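Local coordinates for protein purine nucleoside phosphorylase (Thermus thermophilus, PDB 6TK9) that probably catalyses the reversible phosphorolysis of purine nucleosides such as inosine and guanosine, releasing the free base and ribose 1-phosphate, at residues N144-P150 / R220-A224; I6-V10 / R97-L102. One frame throughout, in Å; residues are numbered along the deposited sequence.

Interaction 2 closes along the chain before interaction 1 opens, and the two centres lie 13 Å apart on the same side of the chain's centre. Helix 94-102 connects them. It packs on helix 4-14 in interaction 2, while its Arg97, Phe100 and Phe101 also touch Leu222, at the end of helix 213-222 in interaction 1. The closest link is Leu222 O to Phe100 CZ, 3.3 Å. A second seam joins Leu148 CD2 to Ile6 CD1 at 4.0 Å. The N-terminal helix, helix 94-102, the end of helix 213-222 and the loop after strand 124-133 therefore form one continuous packed patch, with no other chain of the hexamer touching the four segments.

Interaction 1 (N144-P150 / R220-A224); sequences NDERLGP and RHLGA
Asn144 and His221 run past each other in opposite directions, with the amide plane turned 73° from the imidazole plane. His221 NE2 donates to Asn144 OD1 across 2.8 Å in a bent bond, arriving in the carbonyl plane on a lone pair, although the oxygen sits 27° out of the ring plane. The same amide works at both ends: Asn144 ND2 gives its N-H to Gly149 O at 2.8 Å, a bond within the loop that fixes the rotation of the amide and so presents OD1 to the histidine. The ring reaches this site because CG of His221 stands anti to its backbone N (chi1 178°), extending the imidazole from the helix into the bend of 144-150. There it is bounded from several directions. Gly149 CA lies over one face, 3.9 Å from the ring centroid, in a CH-pi contact offset toward the rim. Pro150 O approaches the edge in plane, 3.1 Å from His221 CD2, and Leu148 CB comes in obliquely. Backbone contacts reinforce the fit, since Gly149 CA also meets His221 O at 3.3 Å and Leu222 CA directs its hydrogen almost straight at Leu148 O, 3.5 Å away. Beside them, the side chains of Leu148 and Leu222 lie alongside and point the same way, Leu148 CB to Leu222 CD2 3.8 Å. The loop's own shape is secured by Asp145, whose OD1 accepts from Arg147 N in an Asx turn while the guanidinium grips the carboxylate side-on; Arg147 also makes a cation-pi contact with Tyr3. On the other segment, helix 213-222 ends in a Schellman motif with Gly223, of positive phi, as its C-prime residue. The contact is thus a helix C-terminus, with the histidine of its last turn docked onto the long connection between strand 124-133 and helix 161-173.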
ATOM      1  N   ASN A 144      29.192 -15.629  15.958  1.00 42.61           N
ATOM      2  CA  ASN A 144      29.680 -14.226  16.053  1.00 41.94           C
ATOM      3  C   ASN A 144      30.983 -14.235  16.840  1.00 41.12           C
ATOM      4  O   ASN A 144      30.991 -14.842  17.914  1.00 38.84           O
ATOM      5  CB  ASN A 144      28.711 -13.296  16.786  1.00 42.22           C
ATOM      6  CG  ASN A 144      29.036 -11.836  16.557  1.00 41.72           C
ATOM      7  OD1 ASN A 144      28.996 -11.384  15.421  1.00 42.47           O
ATOM      8  ND2 ASN A 144      29.347 -11.092  17.614  1.00 36.63           N
ATOM      9  N   ASP A 145      32.038 -13.614  16.306  1.00 43.84           N
ATOM     10  CA  ASP A 145      33.291 -13.354  17.053  1.00 44.66           C
ATOM     11  C   ASP A 145      33.209 -11.937  17.621  1.00 46.84           C
ATOM     12  O   ASP A 145      33.179 -10.992  16.803  1.00 44.66           O
ATOM     13  CB  ASP A 145      34.503 -13.560  16.152  1.00 47.58           C
ATOM     14  CG  ASP A 145      35.812 -13.654  16.921  1.00 49.34           C
ATOM     15  OD1 ASP A 145      35.988 -12.850  17.874  1.00 43.83           O
ATOM     16  OD2 ASP A 145      36.650 -14.515  16.546  1.00 44.83           O
ATOM     17  N   GLU A 146      33.160 -11.791  18.955  1.00 48.80           N
ATOM     18  CA  GLU A 146      33.035 -10.470  19.637  1.00 53.48           C
ATOM     19  C   GLU A 146      34.185  -9.545  19.213  1.00 53.48           C
ATOM     20  O   GLU A 146      34.057  -8.326  19.406  1.00 54.43           O
ATOM     21  CB  GLU A 146      33.064 -10.615  21.155  1.00 59.87           C
ATOM     22  CG  GLU A 146      31.898 -11.390  21.716  1.00 71.04           C
ATOM     23  CD  GLU A 146      30.713 -10.525  22.110  1.00 78.00           C
ATOM     24  OE1 GLU A 146      30.313  -9.658  21.290  1.00 73.11           O
ATOM     25  OE2 GLU A 146      30.200 -10.716  23.240  1.00 76.63           O
ATOM     26  N   ARG A 147      35.293 -10.107  18.716  1.00 57.13           N
ATOM     27  CA  ARG A 147      36.488  -9.328  18.294  1.00 54.12           C
ATOM     28  C   ARG A 147      36.164  -8.512  17.050  1.00 54.94           C
ATOM     29  O   ARG A 147      36.787  -7.452  16.894  1.00 59.49           O
ATOM     30  CB  ARG A 147      37.693 -10.223  17.999  1.00 49.46           C
ATOM     31  CG  ARG A 147      38.265 -10.890  19.240  1.00 48.29           C
ATOM     32  CD  ARG A 147      39.348 -11.899  18.947  1.00 44.22           C
ATOM     33  NE  ARG A 147      38.895 -13.036  18.174  1.00 45.63           N
ATOM     34  CZ  ARG A 147      39.652 -14.090  17.895  1.00 49.38           C
ATOM     35  NH1 ARG A 147      40.898 -14.142  18.336  1.00 50.76           N
ATOM     36  NH2 ARG A 147      39.165 -15.090  17.186  1.00 45.31           N
ATOM     37  N   LEU A 148      35.264  -8.995  16.186  1.00 54.24           N
ATOM     38  CA  LEU A 148      34.825  -8.226  14.987  1.00 53.22           C
ATOM     39  C   LEU A 148      33.762  -7.193  15.384  1.00 49.19           C
ATOM     40  O   LEU A 148      33.935  -6.021  15.021  1.00 51.90           O
ATOM     41  CB  LEU A 148      34.300  -9.167  13.907  1.00 51.47           C
ATOM     42  CG  LEU A 148      35.381  -9.749  13.013  1.00 52.25           C
ATOM     43  CD1 LEU A 148      36.322 -10.594  13.844  1.00 48.80           C
ATOM     44  CD2 LEU A 148      34.772 -10.554  11.871  1.00 54.06           C
ATOM     45  N   GLY A 149      32.732  -7.614  16.120  1.00 47.86           N
ATOM     46  CA  GLY A 149      31.568  -6.783  16.480  1.00 47.88           C
ATOM     47  C   GLY A 149      30.523  -7.571  17.262  1.00 47.65           C
ATOM     48  O   GLY A 149      30.771  -8.728  17.633  1.00 50.25           O
ATOM     49  N   PRO A 150      29.337  -6.965  17.540  1.00 45.55           N
ATOM     50  CA  PRO A 150      28.319  -7.595  18.393  1.00 41.97           C
ATOM     51  C   PRO A 150      27.447  -8.593  17.612  1.00 38.27           C
ATOM     52  O   PRO A 150      27.386  -8.469  16.399  1.00 35.89           O
ATOM     53  CB  PRO A 150      27.503  -6.384  18.874  1.00 43.66           C
ATOM     54  CG  PRO A 150      27.533  -5.441  17.682  1.00 43.63           C
ATOM     55  CD  PRO A 150      28.907  -5.642  17.055  1.00 43.64           C
ATOM     56  N   ARG A 220      29.055  -2.303   9.357  1.00 43.64           N
ATOM     57  CA  ARG A 220      28.454  -1.654  10.563  1.00 40.74           C
ATOM     58  C   ARG A 220      28.648  -2.587  11.763  1.00 37.37           C
ATOM     59  O   ARG A 220      28.830  -2.089  12.896  1.00 35.92           O
ATOM     60  CB  ARG A 220      26.986  -1.284  10.339  1.00 40.73           C
ATOM     61  CG  ARG A 220      26.782  -0.208   9.286  1.00 38.03           C
ATOM     62  CD  ARG A 220      27.281   1.170   9.675  1.00 40.21           C
ATOM     63  NE  ARG A 220      26.813   1.598  10.977  1.00 38.96           N
ATOM     64  CZ  ARG A 220      27.595   1.943  11.983  1.00 37.64           C
ATOM     65  NH1 ARG A 220      28.910   1.980  11.840  1.00 38.41           N
ATOM     66  NH2 ARG A 220      27.059   2.248  13.145  1.00 36.21           N
ATOM     67  N   HIS A 221      28.650  -3.898  11.522  1.00 38.91           N
ATOM     68  CA  HIS A 221      29.065  -4.918  12.524  1.00 40.44           C
ATOM     69  C   HIS A 221      30.425  -4.513  13.114  1.00 39.15           C
ATOM     70  O   HIS A 221      30.556  -4.508  14.352  1.00 42.16           O
ATOM     71  CB  HIS A 221      29.055  -6.298  11.858  1.00 42.05           C
ATOM     72  CG  HIS A 221      29.504  -7.421  12.725  1.00 43.02           C
ATOM     73  ND1 HIS A 221      30.651  -8.151  12.450  1.00 48.72           N
ATOM     74  CD2 HIS A 221      28.952  -7.970  13.826  1.00 44.57           C
ATOM     75  CE1 HIS A 221      30.799  -9.091  13.369  1.00 46.57           C
ATOM     76  NE2 HIS A 221      29.774  -8.998  14.227  1.00 47.48           N
ATOM     77  N   LEU A 222      31.356  -4.089  12.251  1.00 39.61           N
ATOM     78  CA  LEU A 222      32.777  -3.778  12.573  1.00 42.22           C
ATOM     79  C   LEU A 222      32.926  -2.393  13.199  1.00 42.00           C
ATOM     80  O   LEU A 222      33.973  -2.175  13.839  1.00 42.12           O
ATOM     81  CB  LEU A 222      33.602  -3.888  11.289  1.00 42.83           C
ATOM     82  CG  LEU A 222      33.785  -5.325  10.815  1.00 42.10           C
ATOM     83  CD1 LEU A 222      34.300  -5.357   9.400  1.00 46.46           C
ATOM     84  CD2 LEU A 222      34.711  -6.083  11.748  1.00 43.81           C
ATOM     85  N   GLY A 223      31.937  -1.510  13.001  1.00 43.34           N
ATOM     86  CA  GLY A 223      31.914  -0.124  13.512  1.00 40.80           C
ATOM     87  C   GLY A 223      32.509   0.864  12.519  1.00 41.75           C
ATOM     88  O   GLY A 223      32.750   2.011  12.911  1.00 41.59           O
ATOM     89  N   ALA A 224      32.741   0.435  11.279  1.00 40.67           N
ATOM     90  CA  ALA A 224      33.205   1.290  10.164  1.00 43.50           C
ATOM     91  C   ALA A 224      32.131   2.335   9.847  1.00 44.80           C
ATOM     92  O   ALA A 224      30.954   2.074  10.138  1.00 49.52           O
ATOM     93  CB  ALA A 224      33.503   0.420   8.961  1.00 41.30           C
TER

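Interaction 2 (I6-V10 / R97-L102); sequences IQEAV and RVGFFL
Val98 O, which faces Val10 CG2 at 4.2 Å across the contact, accepts two backbone N-H groups of its own helix: Leu102 N at 2.9 Å and, more weakly, Phe101 N. Its lone pairs are thus engaged inside helix 97-102, and most of what meets across the interface is apolar. Ile6 and Phe101 cross at about a right angle. The CG2 branch of Ile6 comes obliquely to the ring, 3.6 Å from Phe101 CD2, while CD1 extends further along the same side and meets Phe101 CE2 at 4.1 Å. This division follows from chi1 of Ile6 (-71°), which sets CG1 anti to the carbonyl carbon and CG2 anti to the backbone N. The axes of the two segments approach to 9.4 Å with a signed crossing angle of -63°, so this is steeply crossed helix-helix packing that lays the N-terminal helix 4-14 against helix 94-102, one of the helices around the mixed sheet of this phosphorylase-superfamily chain. Almost a turn on from Ile6, Ala9 CB fits against Val98 CG2 at 3.6 Å. Val10 uses both branches, CG2 against Phe101 CB at 3.8 Å and CG1 against Leu102 CD2 more loosely. The amide end of Gln7 returns toward the Phe101 ring and borders it obliquely through NE2, whereas Phe100 CD2 lies over the centre of one ring face.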
ATOM      1  N   ILE A   6      41.111 -13.866   8.327  1.00 55.06           N
ATOM      2  CA  ILE A   6      41.278 -12.404   8.087  1.00 50.66           C
ATOM      3  C   ILE A   6      42.759 -12.054   8.277  1.00 50.82           C
ATOM      4  O   ILE A   6      43.339 -11.459   7.363  1.00 60.28           O
ATOM      5  CB  ILE A   6      40.346 -11.573   8.996  1.00 45.87           C
ATOM      6  CG1 ILE A   6      38.887 -11.695   8.567  1.00 44.34           C
ATOM      7  CG2 ILE A   6      40.761 -10.113   9.055  1.00 46.76           C
ATOM      8  CD1 ILE A   6      37.929 -11.039   9.542  1.00 47.26           C
ATOM      9  N   GLN A   7      43.352 -12.436   9.405  1.00 51.38           N
ATOM     10  CA  GLN A   7      44.780 -12.165   9.720  1.00 53.10           C
ATOM     11  C   GLN A   7      45.692 -12.869   8.698  1.00 51.01           C
ATOM     12  O   GLN A   7      46.726 -12.286   8.372  1.00 54.67           O
ATOM     13  CB  GLN A   7      45.096 -12.548  11.168  1.00 56.50           C
ATOM     14  CG  GLN A   7      44.478 -11.620  12.222  1.00 61.29           C
ATOM     15  CD  GLN A   7      44.769 -10.144  12.045  1.00 62.23           C
ATOM     16  OE1 GLN A   7      45.901  -9.726  11.796  1.00 66.28           O
ATOM     17  NE2 GLN A   7      43.734  -9.328  12.178  1.00 64.42           N
ATOM     18  N   GLU A   8      45.336 -14.058   8.202  1.00 48.79           N
ATOM     19  CA  GLU A   8      46.108 -14.741   7.136  1.00 51.87           C
ATOM     20  C   GLU A   8      46.180 -13.777   5.955  1.00 53.57           C
ATOM     21  O   GLU A   8      47.291 -13.592   5.414  1.00 62.55           O
ATOM     22  CB  GLU A   8      45.504 -16.083   6.705  1.00 55.48           C
ATOM     23  CG  GLU A   8      45.986 -17.294   7.497  1.00 58.97           C
ATOM     24  CD  GLU A   8      46.094 -18.606   6.719  1.00 65.85           C
ATOM     25  OE1 GLU A   8      45.473 -18.723   5.652  1.00 69.45           O
ATOM     26  OE2 GLU A   8      46.808 -19.526   7.187  1.00 71.55           O
ATOM     27  N   ALA A   9      45.049 -13.155   5.611  1.00 53.14           N
ATOM     28  CA  ALA A   9      44.905 -12.246   4.445  1.00 51.03           C
ATOM     29  C   ALA A   9      45.577 -10.904   4.753  1.00 45.73           C
ATOM     30  O   ALA A   9      46.328 -10.420   3.914  1.00 47.80           O
ATOM     31  CB  ALA A   9      43.452 -12.070   4.059  1.00 46.77           C
ATOM     32  N   VAL A  10      45.313 -10.313   5.911  1.00 43.65           N
ATOM     33  CA  VAL A  10      45.967  -9.038   6.311  1.00 50.54           C
ATOM     34  C   VAL A  10      47.485  -9.220   6.152  1.00 54.21           C
ATOM     35  O   VAL A  10      48.097  -8.443   5.377  1.00 59.48           O
ATOM     36  CB  VAL A  10      45.570  -8.620   7.739  1.00 53.90           C
ATOM     37  CG1 VAL A  10      46.450  -7.503   8.284  1.00 51.98           C
ATOM     38  CG2 VAL A  10      44.105  -8.220   7.803  1.00 54.48           C
ATOM     39  N   ARG A  97      36.024  -6.773   5.091  1.00 38.88           N
ATOM     40  CA  ARG A  97      36.431  -7.133   6.479  1.00 43.70           C
ATOM     41  C   ARG A  97      37.962  -6.995   6.596  1.00 45.85           C
ATOM     42  O   ARG A  97      38.408  -6.293   7.525  1.00 46.78           O
ATOM     43  CB  ARG A  97      35.920  -8.528   6.874  1.00 44.05           C
ATOM     44  CG  ARG A  97      34.424  -8.588   7.185  1.00 44.95           C
ATOM     45  CD  ARG A  97      33.861 -10.000   7.307  1.00 44.95           C
ATOM     46  NE  ARG A  97      32.749 -10.094   8.244  1.00 45.97           N
ATOM     47  CZ  ARG A  97      31.992 -11.176   8.465  1.00 44.21           C
ATOM     48  NH1 ARG A  97      32.211 -12.306   7.814  1.00 39.63           N
ATOM     49  NH2 ARG A  97      31.016 -11.118   9.361  1.00 45.16           N
ATOM     50  N   VAL A  98      38.729  -7.614   5.683  1.00 44.11           N
ATOM     51  CA  VAL A  98      40.215  -7.456   5.562  1.00 44.87           C
ATOM     52  C   VAL A  98      40.546  -5.968   5.397  1.00 42.29           C
ATOM     53  O   VAL A  98      41.459  -5.467   6.087  1.00 36.06           O
ATOM     54  CB  VAL A  98      40.786  -8.287   4.396  1.00 46.61           C
ATOM     55  CG1 VAL A  98      42.220  -7.909   4.067  1.00 46.31           C
ATOM     56  CG2 VAL A  98      40.690  -9.770   4.687  1.00 48.79           C
ATOM     57  N   GLY A  99      39.800  -5.277   4.539  1.00 40.43           N
ATOM     58  CA  GLY A  99      39.956  -3.826   4.350  1.00 41.31           C
ATOM     59  C   GLY A  99      39.926  -3.098   5.677  1.00 42.49           C
ATOM     60  O   GLY A  99      40.725  -2.170   5.879  1.00 43.38           O
ATOM     61  N   PHE A 100      38.996  -3.467   6.550  1.00 46.04           N
ATOM     62  CA  PHE A 100      38.795  -2.781   7.850  1.00 46.45           C
ATOM     63  C   PHE A 100      40.036  -3.005   8.718  1.00 44.79           C
ATOM     64  O   PHE A 100      40.469  -2.074   9.399  1.00 42.44           O
ATOM     65  CB  PHE A 100      37.516  -3.266   8.536  1.00 42.69           C
ATOM     66  CG  PHE A 100      37.260  -2.626   9.872  1.00 38.36           C
ATOM     67  CD1 PHE A 100      36.698  -1.361   9.957  1.00 38.66           C
ATOM     68  CD2 PHE A 100      37.574  -3.293  11.042  1.00 35.72           C
ATOM     69  CE1 PHE A 100      36.447  -0.775  11.188  1.00 35.47           C
ATOM     70  CE2 PHE A 100      37.342  -2.702  12.274  1.00 35.54           C
ATOM     71  CZ  PHE A 100      36.791  -1.441  12.344  1.00 35.54           C
ATOM     72  N   PHE A 101      40.585  -4.214   8.671  1.00 46.20           N
ATOM     73  CA  PHE A 101      41.637  -4.685   9.602  1.00 50.22           C
ATOM     74  C   PHE A 101      43.006  -4.257   9.089  1.00 48.78           C
ATOM     75  O   PHE A 101      43.946  -4.348   9.888  1.00 48.34           O
ATOM     76  CB  PHE A 101      41.543  -6.194   9.807  1.00 53.04           C
ATOM     77  CG  PHE A 101      40.546  -6.572  10.865  1.00 56.29           C
ATOM     78  CD1 PHE A 101      40.801  -6.287  12.201  1.00 59.69           C
ATOM     79  CD2 PHE A 101      39.348  -7.188  10.525  1.00 54.32           C
ATOM     80  CE1 PHE A 101      39.879  -6.616  13.183  1.00 61.95           C
ATOM     81  CE2 PHE A 101      38.427  -7.519  11.507  1.00 57.40           C
ATOM     82  CZ  PHE A 101      38.692  -7.231  12.832  1.00 62.10           C
ATOM     83  N   LEU A 102      43.086  -3.830   7.823  1.00 48.20           N
ATOM     84  CA  LEU A 102      44.242  -3.099   7.232  1.00 47.89           C
ATOM     85  C   LEU A 102      44.262  -1.652   7.749  1.00 51.92           C
ATOM     86  O   LEU A 102      45.366  -1.050   7.759  1.00 54.27           O
ATOM     87  CB  LEU A 102      44.142  -3.105   5.705  1.00 44.28           C
ATOM     88  CG  LEU A 102      44.537  -4.404   5.016  1.00 46.81           C
ATOM     89  CD1 LEU A 102      44.146  -4.377   3.547  1.00 49.01           C
ATOM     90  CD2 LEU A 102      46.028  -4.672   5.163  1.00 47.27           C
TER